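Local coordinates for protein fiber (Human adenovirus 26, PDB 6FJN) that forms the trimeric knob domain at the tip of the adenovirus fibre, a capsid protein that attaches the virion to receptors on the host cell, at residues V99-L105 with Y180-E184; T3-D9 with K23-T29; V59-L63 with S74-S78. One frame throughout, in Å; residues are numbered along the deposited sequence.

Contact 1: V99-L105 with Y180-E184; sequences VPFMPNL and YLTQE
Five direct hydrogen bonds tie residues 99-105 to the end of strand 176-181 and the C-terminal residues after it. The shortest runs from Tyr180 OH to Phe101 O, 2.7 Å; the Tyr180 rotamer, chi1 p, brings the edge of the ring up to that carbonyl. Two backbone bonds flank the single beta bridge of Pro103 with Thr182 (CA to CA 4.6 Å): Gln183 N to Met102 O, 2.8 Å, and Asn104 N to Leu181 O, 2.9 Å. Side chains then repay backbone groups in both directions, Asn104 ND2 (chi1 t) reaching Thr182 O at 2.9 Å and Gln183 OE1 (chi1 t, chi2 p) accepting from Leu105 N at 2.9 Å. One water also donates to Gln183 OE1 at 3.0 Å.

Upstream, residues 99-101 make a 3-10 turn closed by Met102 N to Val99 O, 2.9 Å. Pro103 CB packs 4.0 Å from Tyr180 CD1, and Pro100 O meets Thr182 CG2 at 3.3 Å. Glu184 OE2 accepts from Thr182 OG1 (2.8 Å) and salt-bridges Lys30. In another structure of this protein an L-glutamate is joined to Gln183 and contacts Lys30 and Thr182; it probably corresponds to Glu184, which here follows Gln183 and meets the same two residues. The contact thus fastens a long inter-strand loop to the end of the knob's last strand.

Contact 2: T3-D9 with K23-T29; sequences TLWTTPD and KLTLTLT
Antiparallel beta pairing joins the first strand of the knob, 3-5, to strand 23-29, in a buried part of the six-stranded sheet. The short axes approach to 4.7 Å at 165°. Leu4 and Leu28 form the hydrogen-bonded pair, with Leu4 N to Leu28 O at 2.9 Å and Leu28 N to Leu4 O at 2.8 Å; Thr3-Thr29 and Trp5-Thr27 are non-hydrogen-bonded pairs beside it. Thr6 N continues the register to Leu26 O at 3.0 Å.

This is an inner strand pair of the knob's antiparallel beta-sandwich. Leu4 and Leu28 point to one face, with Leu4 CB 4.4 Å from Leu28 CB. Thr3, Trp5, Thr27 and Thr29 point to the other, where the third subunit packs. There Thr3 OG1 and Thr29 OG1 share a 2.9 Å hydrogen bond, and Gln34 of the third subunit also bonds Thr29 OG1.

Past Trp5 the backbone turns away, Thr7 adopting a positive phi of 75°. Thr6 OG1 (chi1 p) replaces a main-chain acceptor, taking Leu26 N at 3.0 Å. Lys23, chi1 t and chi2 p, carries NZ into the bend: it bonds Thr7 O at 3.0 Å, Thr6 O weakly at 3.4 Å, and makes a salt bridge with Asp9 OD1 at 2.8 Å.

Contact 3: V59-L63 with S74-S78; sequences VKISL and SSSLS
Ser76 pairs with Ser62 of the edge strand through one side-chain and one backbone hydrogen bond. Strand 59-63 is extended throughout, whereas 74-78 is an irregular part of the loop leading to strand 83-86. Ser76, with chi1 m and its CA-to-CB bond directed toward the strand, places OG 2.8 Å from Ser62 N, which donates to it almost linearly (173°). Its own backbone N returns a bond to Ser62 O, also 2.8 Å. The CA atoms of Ser62 and Ser76 lie 5.2 Å apart, those of Leu63 and Ser75 5.1 Å.

Ser75 (chi1 m) brings CB to 3.4 Å from Ser62 O, while its OG bonds Leu72 O and Leu64 N just beyond the two segments. Ile61, m at both chi1 and chi2, sets CG2 3.9 Å from Ser76 CB. Leu63 (chi1 m, chi2 p) and Leu77 (chi1 t, chi2 p) meet through their CD2 atoms at 3.9 Å; Leu63 also packs on Leu24 and Leu26 of strand 22-31. Lys60 extends its all-t side chain away from the loop to a salt bridge with Glu147.

Strand 58-65 is the outermost strand of the four-stranded sheet within this chain, paired with 154-161. The chemistry implies a divided role for adjacent loop residues: Ser76 satisfies both main-chain groups of Ser62 on the edge strand, while Leu77 beside it joins the apolar side chains of Leu63 and its neighbours.

In the fold
The three contacts show one beta-sandwich domain secured at different depths. Contact 2 is the buried one, regular sheet pairing that faces the third subunit on one side; contacts 1 and 3 are partly buried and attach loops to strands of different sheets. Contacts 1 and 2 reach the same six-stranded sheet and touch where Phe101 and Tyr180 pack on Leu28. Contact 3 belongs to the four-stranded sheet and meets contact 2 through apolar side chains between the sheets. Contacts 1 and 3 stay apart, their nearest atoms about 7 Å away. A salt bridge between segments occurs in contact 2; contact 1 instead reinforces a single beta bridge with side-chain-to-backbone hydrogen bonds and a water, and contact 3 relies on two hydrogen bonds and apolar packing.

Contact 1: V99-L105 with Y180-E184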
loop_
_atom_site.group_PDB
_atom_site.type_symbol
_atom_site.label_atom_id
_atom_site.label_comp_id
_atom_site.label_asym_id
_atom_site.label_seq_id
_atom_site.Cartn_x
_atom_site.Cartn_y
_atom_site.Cartn_z
ATOM N N VAL A 99 14.392 4.223 17.716
ATOM C CA VAL A 99 13.992 2.848 17.900
ATOM C C VAL A 99 12.502 2.621 17.466
ATOM O O VAL A 99 12.205 1.629 16.881
ATOM C CB VAL A 99 14.325 2.321 19.304
ATOM C CG1 VAL A 99 13.802 0.902 19.469
ATOM C CG2 VAL A 99 15.834 2.295 19.477
ATOM N N PRO A 100 11.592 3.586 17.777
ATOM C CA PRO A 100 10.196 3.383 17.360
ATOM C C PRO A 100 9.954 3.327 15.860
ATOM O O PRO A 100 8.809 3.014 15.464
ATOM C CB PRO A 100 9.453 4.543 18.000
ATOM C CG PRO A 100 10.320 4.865 19.212
ATOM C CD PRO A 100 11.721 4.761 18.653
ATOM N N PHE A 101 10.952 3.646 15.051
ATOM C CA PHE A 101 10.875 3.511 13.579
ATOM C C PHE A 101 11.525 2.250 13.096
ATOM O O PHE A 101 11.478 1.971 11.907
ATOM C CB PHE A 101 11.544 4.695 12.897
ATOM C CG PHE A 101 10.826 5.994 13.103
ATOM C CD1 PHE A 101 10.943 6.706 14.271
ATOM C CD2 PHE A 101 9.985 6.502 12.115
ATOM C CE1 PHE A 101 10.257 7.897 14.466
ATOM C CE2 PHE A 101 9.319 7.682 12.316
ATOM C CZ PHE A 101 9.456 8.365 13.461
ATOM N N MET A 102 12.166 1.484 13.985
ATOM C CA MET A 102 12.932 0.336 13.527
ATOM C C MET A 102 12.006 -0.861 13.297
ATOM O O MET A 102 10.974 -1.008 13.957
ATOM C CB MET A 102 14.006 -0.034 14.540
ATOM C CG MET A 102 15.094 0.997 14.628
ATOM S SD MET A 102 16.013 1.210 13.072
ATOM C CE MET A 102 15.347 2.754 12.427
ATOM N N PRO A 103 12.347 -1.752 12.369
ATOM C CA PRO A 103 11.495 -2.933 12.145
ATOM C C PRO A 103 11.555 -3.903 13.315
ATOM O O PRO A 103 12.619 -4.164 13.868
ATOM C CB PRO A 103 12.058 -3.552 10.847
ATOM C CG PRO A 103 12.965 -2.510 10.264
ATOM C CD PRO A 103 13.460 -1.717 11.428
ATOM N N ASN A 104 10.380 -4.372 13.695
ATOM C CA ASN A 104 10.212 -5.252 14.849
ATOM C C ASN A 104 11.038 -6.528 14.686
ATOM O O ASN A 104 10.920 -7.217 13.716
ATOM C CB ASN A 104 8.721 -5.582 14.934
ATOM C CG ASN A 104 8.366 -6.372 16.169
ATOM O OD1 ASN A 104 8.600 -7.597 16.275
ATOM N ND2 ASN A 104 7.855 -5.661 17.152
ATOM N N LEU A 105 11.857 -6.816 15.707
ATOM C CA LEU A 105 12.789 -7.979 15.623
ATOM C C LEU A 105 12.104 -9.327 15.829
ATOM O O LEU A 105 12.618 -10.356 15.424
ATOM C CB LEU A 105 13.945 -7.794 16.612
ATOM C CG LEU A 105 15.047 -6.863 16.074
ATOM C CD1 LEU A 105 15.893 -6.360 17.228
ATOM C CD2 LEU A 105 15.899 -7.518 15.006
ATOM N N TYR A 180 5.391 -1.541 7.828
ATOM C CA TYR A 180 5.988 -2.621 8.604
ATOM C C TYR A 180 5.758 -2.410 10.046
ATOM O O TYR A 180 5.534 -1.291 10.524
ATOM C CB TYR A 180 7.514 -2.772 8.288
ATOM C CG TYR A 180 8.320 -1.509 8.588
ATOM C CD1 TYR A 180 8.921 -1.341 9.852
ATOM C CD2 TYR A 180 8.524 -0.538 7.644
ATOM C CE1 TYR A 180 9.685 -0.231 10.119
ATOM C CE2 TYR A 180 9.302 0.589 7.908
ATOM C CZ TYR A 180 9.886 0.730 9.151
ATOM O OH TYR A 180 10.603 1.885 9.354
ATOM N N LEU A 181 5.824 -3.514 10.792
ATOM C CA LEU A 181 5.671 -3.499 12.234
ATOM C C LEU A 181 6.921 -2.953 12.888
ATOM O O LEU A 181 8.013 -3.280 12.497
ATOM C CB LEU A 181 5.414 -4.915 12.755
ATOM C CG LEU A 181 4.011 -5.476 12.534
ATOM C CD1 LEU A 181 3.402 -5.385 11.162
ATOM C CD2 LEU A 181 3.980 -6.920 13.056
ATOM N N THR A 182 6.728 -2.141 13.897
ATOM C CA THR A 182 7.864 -1.495 14.556
ATOM C C THR A 182 8.276 -2.145 15.864
ATOM O O THR A 182 7.469 -2.796 16.582
ATOM C CB THR A 182 7.566 -0.032 14.819
ATOM O OG1 THR A 182 6.421 0.035 15.680
ATOM C CG2 THR A 182 7.237 0.770 13.575
ATOM N N GLN A 183 9.548 -1.912 16.219
ATOM C CA GLN A 183 10.086 -2.144 17.536
ATOM C C GLN A 183 9.499 -0.994 18.507
ATOM O O GLN A 183 9.087 0.080 18.003
ATOM C CB GLN A 183 11.641 -2.020 17.439
ATOM C CG GLN A 183 12.416 -2.590 18.605
ATOM C CD GLN A 183 12.485 -4.116 18.636
ATOM O OE1 GLN A 183 11.978 -4.801 17.762
ATOM N NE2 GLN A 183 13.088 -4.659 19.725
ATOM N N GLU A 184 9.625 -1.108 19.812
ATOM C CA GLU A 184 9.408 0.074 20.685
ATOM C C GLU A 184 10.578 0.200 21.635
ATOM O O GLU A 184 10.913 1.288 22.171
ATOM C CB GLU A 184 8.058 -0.018 21.440
ATOM C CG GLU A 184 6.808 -0.027 20.541
ATOM C CD GLU A 184 6.779 1.124 19.541
ATOM O OE1 GLU A 184 6.972 2.291 19.983
ATOM O OE2 GLU A 184 6.653 0.858 18.315
ATOM O OXT GLU A 184 11.255 -0.819 21.839
HETATM O O HOH W 1 10.738 -7.298 18.963
#

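Contact 2: T3-D9 with K23-T29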
loop_
_atom_site.group_PDB
_atom_site.type_symbol
_atom_site.label_atom_id
_atom_site.label_comp_id
_atom_site.label_asym_id
_atom_site.label_seq_id
_atom_site.Cartn_x
_atom_site.Cartn_y
_atom_site.Cartn_z
ATOM N N THR A 3 7.993 11.701 11.776
ATOM C CA THR A 3 8.480 11.349 10.435
ATOM C C THR A 3 10.003 11.404 10.397
ATOM O O THR A 3 10.636 12.394 10.790
ATOM C CB THR A 3 7.800 12.155 9.285
ATOM O OG1 THR A 3 6.427 11.675 9.088
ATOM C CG2 THR A 3 8.542 12.023 8.015
ATOM N N LEU A 4 10.619 10.344 9.899
ATOM C CA LEU A 4 12.038 10.322 9.517
ATOM C C LEU A 4 12.086 10.341 8.007
ATOM O O LEU A 4 11.335 9.572 7.346
ATOM C CB LEU A 4 12.710 9.054 9.939
ATOM C CG LEU A 4 13.155 8.740 11.317
ATOM C CD1 LEU A 4 13.867 7.387 11.314
ATOM C CD2 LEU A 4 14.103 9.827 11.750
ATOM N N TRP A 5 12.922 11.194 7.406
ATOM C CA TRP A 5 12.955 11.219 5.966
ATOM C C TRP A 5 14.274 11.708 5.429
ATOM O O TRP A 5 15.163 12.206 6.153
ATOM C CB TRP A 5 11.786 12.044 5.439
ATOM C CG TRP A 5 11.795 13.526 5.613
ATOM C CD1 TRP A 5 12.646 14.308 6.319
ATOM C CD2 TRP A 5 10.850 14.394 4.992
ATOM N NE1 TRP A 5 12.283 15.636 6.172
ATOM C CE2 TRP A 5 11.167 15.697 5.377
ATOM C CE3 TRP A 5 9.725 14.187 4.180
ATOM C CZ2 TRP A 5 10.434 16.804 4.916
ATOM C CZ3 TRP A 5 8.985 15.269 3.767
ATOM C CH2 TRP A 5 9.353 16.550 4.102
ATOM N N THR A 6 14.396 11.582 4.117
ATOM C CA THR A 6 15.521 12.096 3.361
ATOM C C THR A 6 15.376 13.519 2.943
ATOM O O THR A 6 16.308 14.096 2.366
ATOM C CB THR A 6 15.674 11.307 2.044
ATOM O OG1 THR A 6 14.405 11.270 1.351
ATOM C CG2 THR A 6 16.096 9.921 2.328
ATOM N N THR A 7 14.223 14.127 3.219
ATOM C CA THR A 7 13.741 15.369 2.624
ATOM C C THR A 7 13.284 15.019 1.195
ATOM O O THR A 7 13.741 14.029 0.574
ATOM C CB THR A 7 14.723 16.559 2.558
ATOM O OG1 THR A 7 15.602 16.427 1.435
ATOM C CG2 THR A 7 15.473 16.805 3.863
ATOM N N PRO A 8 12.411 15.865 0.655
ATOM C CA PRO A 8 11.841 15.581 -0.664
ATOM C C PRO A 8 12.556 16.290 -1.808
ATOM O O PRO A 8 11.984 16.415 -2.886
ATOM C CB PRO A 8 10.437 16.198 -0.527
ATOM C CG PRO A 8 10.622 17.353 0.363
ATOM C CD PRO A 8 11.618 16.866 1.389
ATOM N N ASP A 9 13.768 16.800 -1.607
ATOM C CA ASP A 9 14.479 17.474 -2.706
ATOM C C ASP A 9 15.097 16.423 -3.616
ATOM O O ASP A 9 14.824 15.248 -3.443
ATOM C CB ASP A 9 15.513 18.469 -2.148
ATOM C CG ASP A 9 16.686 17.814 -1.388
ATOM O OD1 ASP A 9 16.950 16.620 -1.560
ATOM O OD2 ASP A 9 17.420 18.548 -0.672
ATOM N N LYS A 23 19.513 9.841 -5.815
ATOM C CA LYS A 23 18.647 10.348 -4.783
ATOM C C LYS A 23 17.693 9.230 -4.413
ATOM O O LYS A 23 16.837 8.828 -5.216
ATOM C CB LYS A 23 17.812 11.604 -5.241
ATOM C CG LYS A 23 16.660 12.009 -4.251
ATOM C CD LYS A 23 17.103 12.777 -2.993
ATOM C CE LYS A 23 16.021 12.879 -1.904
ATOM N NZ LYS A 23 16.248 14.002 -0.985
ATOM N N LEU A 24 17.814 8.778 -3.173
ATOM C CA LEU A 24 16.779 7.954 -2.540
ATOM C C LEU A 24 15.795 8.877 -1.876
ATOM O O LEU A 24 16.181 9.663 -0.998
ATOM C CB LEU A 24 17.421 7.054 -1.484
ATOM C CG LEU A 24 16.448 6.071 -0.812
ATOM C CD1 LEU A 24 16.033 4.952 -1.739
ATOM C CD2 LEU A 24 17.027 5.494 0.485
ATOM N N THR A 25 14.521 8.838 -2.289
ATOM C CA THR A 25 13.480 9.570 -1.599
ATOM C C THR A 25 12.795 8.600 -0.672
ATOM O O THR A 25 12.182 7.655 -1.144
ATOM C CB THR A 25 12.485 10.224 -2.552
ATOM O OG1 THR A 25 13.187 11.024 -3.496
ATOM C CG2 THR A 25 11.488 11.103 -1.809
ATOM N N LEU A 26 12.935 8.783 0.636
ATOM C CA LEU A 26 12.379 7.845 1.599
ATOM C C LEU A 26 11.751 8.626 2.728
ATOM O O LEU A 26 12.422 9.468 3.335
ATOM C CB LEU A 26 13.445 6.871 2.138
ATOM C CG LEU A 26 12.948 5.879 3.187
ATOM C CD1 LEU A 26 11.914 4.952 2.641
ATOM C CD2 LEU A 26 14.161 5.120 3.736
ATOM N N THR A 27 10.503 8.282 3.060
ATOM C CA THR A 27 9.792 8.871 4.172
ATOM C C THR A 27 9.206 7.757 5.006
ATOM O O THR A 27 8.521 6.869 4.461
ATOM C CB THR A 27 8.660 9.770 3.631
ATOM O OG1 THR A 27 9.196 10.746 2.737
ATOM C CG2 THR A 27 7.920 10.515 4.725
ATOM N N LEU A 28 9.471 7.798 6.309
ATOM C CA LEU A 28 8.964 6.822 7.259
ATOM C C LEU A 28 8.110 7.593 8.259
ATOM O O LEU A 28 8.634 8.427 9.023
ATOM C CB LEU A 28 10.119 6.124 7.962
ATOM C CG LEU A 28 11.115 5.384 7.103
ATOM C CD1 LEU A 28 12.221 4.800 7.971
ATOM C CD2 LEU A 28 10.472 4.322 6.242
ATOM N N THR A 29 6.793 7.334 8.261
ATOM C CA THR A 29 5.881 8.029 9.143
ATOM C C THR A 29 5.348 7.055 10.187
ATOM O O THR A 29 4.765 6.010 9.825
ATOM C CB THR A 29 4.726 8.643 8.358
ATOM O OG1 THR A 29 5.258 9.593 7.409
ATOM C CG2 THR A 29 3.733 9.305 9.317
#

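Contact 3: V59-L63 with S74-S78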
loop_
_atom_site.group_PDB
_atom_site.type_symbol
_atom_site.label_atom_id
_atom_site.label_comp_id
_atom_site.label_asym_id
_atom_site.label_seq_id
_atom_site.Cartn_x
_atom_site.Cartn_y
_atom_site.Cartn_z
ATOM N N VAL A 59 19.993 -3.914 -8.187
ATOM C CA VAL A 59 20.578 -2.802 -7.340
ATOM C C VAL A 59 20.056 -2.860 -5.903
ATOM O O VAL A 59 18.815 -2.704 -5.690
ATOM C CB VAL A 59 20.314 -1.373 -7.874
ATOM C CG1 VAL A 59 21.025 -0.368 -6.956
ATOM C CG2 VAL A 59 20.842 -1.262 -9.298
ATOM N N LYS A 60 20.972 -3.015 -4.933
ATOM C CA LYS A 60 20.538 -3.095 -3.559
ATOM C C LYS A 60 20.967 -1.849 -2.795
ATOM O O LYS A 60 22.192 -1.520 -2.724
ATOM C CB LYS A 60 21.188 -4.321 -2.935
ATOM C CG LYS A 60 20.852 -4.605 -1.486
ATOM C CD LYS A 60 21.621 -5.829 -0.985
ATOM C CE LYS A 60 21.276 -6.083 0.464
ATOM N NZ LYS A 60 21.854 -7.381 0.812
ATOM N N ILE A 61 20.032 -1.187 -2.181
ATOM C CA ILE A 61 20.257 -0.011 -1.321
ATOM C C ILE A 61 20.093 -0.445 0.106
ATOM O O ILE A 61 19.016 -0.927 0.504
ATOM C CB ILE A 61 19.227 1.078 -1.648
ATOM C CG1 ILE A 61 19.235 1.468 -3.123
ATOM C CG2 ILE A 61 19.404 2.292 -0.731
ATOM C CD1 ILE A 61 20.584 1.865 -3.650
ATOM N N SER A 62 21.134 -0.306 0.918
ATOM C CA SER A 62 21.108 -0.783 2.288
ATOM C C SER A 62 21.082 0.353 3.304
ATOM O O SER A 62 21.964 1.217 3.285
ATOM C CB SER A 62 22.351 -1.574 2.599
ATOM O OG SER A 62 22.368 -2.743 1.787
ATOM N N LEU A 63 20.081 0.339 4.194
ATOM C CA LEU A 63 20.048 1.204 5.377
ATOM C C LEU A 63 20.300 0.301 6.579
ATOM O O LEU A 63 19.493 -0.588 6.877
ATOM C CB LEU A 63 18.728 1.931 5.532
ATOM C CG LEU A 63 18.479 3.120 4.590
ATOM C CD1 LEU A 63 18.510 2.788 3.108
ATOM C CD2 LEU A 63 17.189 3.804 4.962
ATOM N N SER A 74 28.279 3.037 7.092
ATOM C CA SER A 74 28.485 2.086 6.011
ATOM C C SER A 74 27.270 1.826 5.168
ATOM O O SER A 74 27.341 1.100 4.170
ATOM C CB SER A 74 29.005 0.822 6.633
ATOM O OG SER A 74 28.093 0.364 7.586
ATOM N N SER A 75 26.141 2.460 5.486
ATOM C CA SER A 75 24.925 2.383 4.662
ATOM C C SER A 75 25.125 3.012 3.287
ATOM O O SER A 75 26.001 3.828 3.101
ATOM C CB SER A 75 23.797 3.110 5.361
ATOM O OG SER A 75 23.499 2.529 6.634
ATOM N N SER A 76 24.248 2.612 2.371
ATOM C CA SER A 76 24.226 3.213 1.039
ATOM C C SER A 76 23.799 4.668 1.051
ATOM O O SER A 76 24.208 5.464 0.192
ATOM C CB SER A 76 23.203 2.495 0.151
ATOM O OG SER A 76 23.454 1.096 0.100
ATOM N N LEU A 77 22.928 4.986 1.978
ATOM C CA LEU A 77 22.363 6.337 2.190
ATOM C C LEU A 77 23.271 7.135 3.098
ATOM O O LEU A 77 23.692 6.627 4.148
ATOM C CB LEU A 77 20.994 6.181 2.843
ATOM C CG LEU A 77 20.263 7.455 3.253
ATOM C CD1 LEU A 77 19.949 8.341 2.057
ATOM C CD2 LEU A 77 19.009 7.140 4.047
ATOM N N SER A 78 23.563 8.356 2.703
ATOM C CA SER A 78 24.290 9.323 3.535
ATOM C C SER A 78 23.466 9.833 4.716
ATOM O O SER A 78 22.250 10.098 4.652
ATOM C CB SER A 78 24.646 10.546 2.693
ATOM O OG SER A 78 25.036 11.660 3.502
#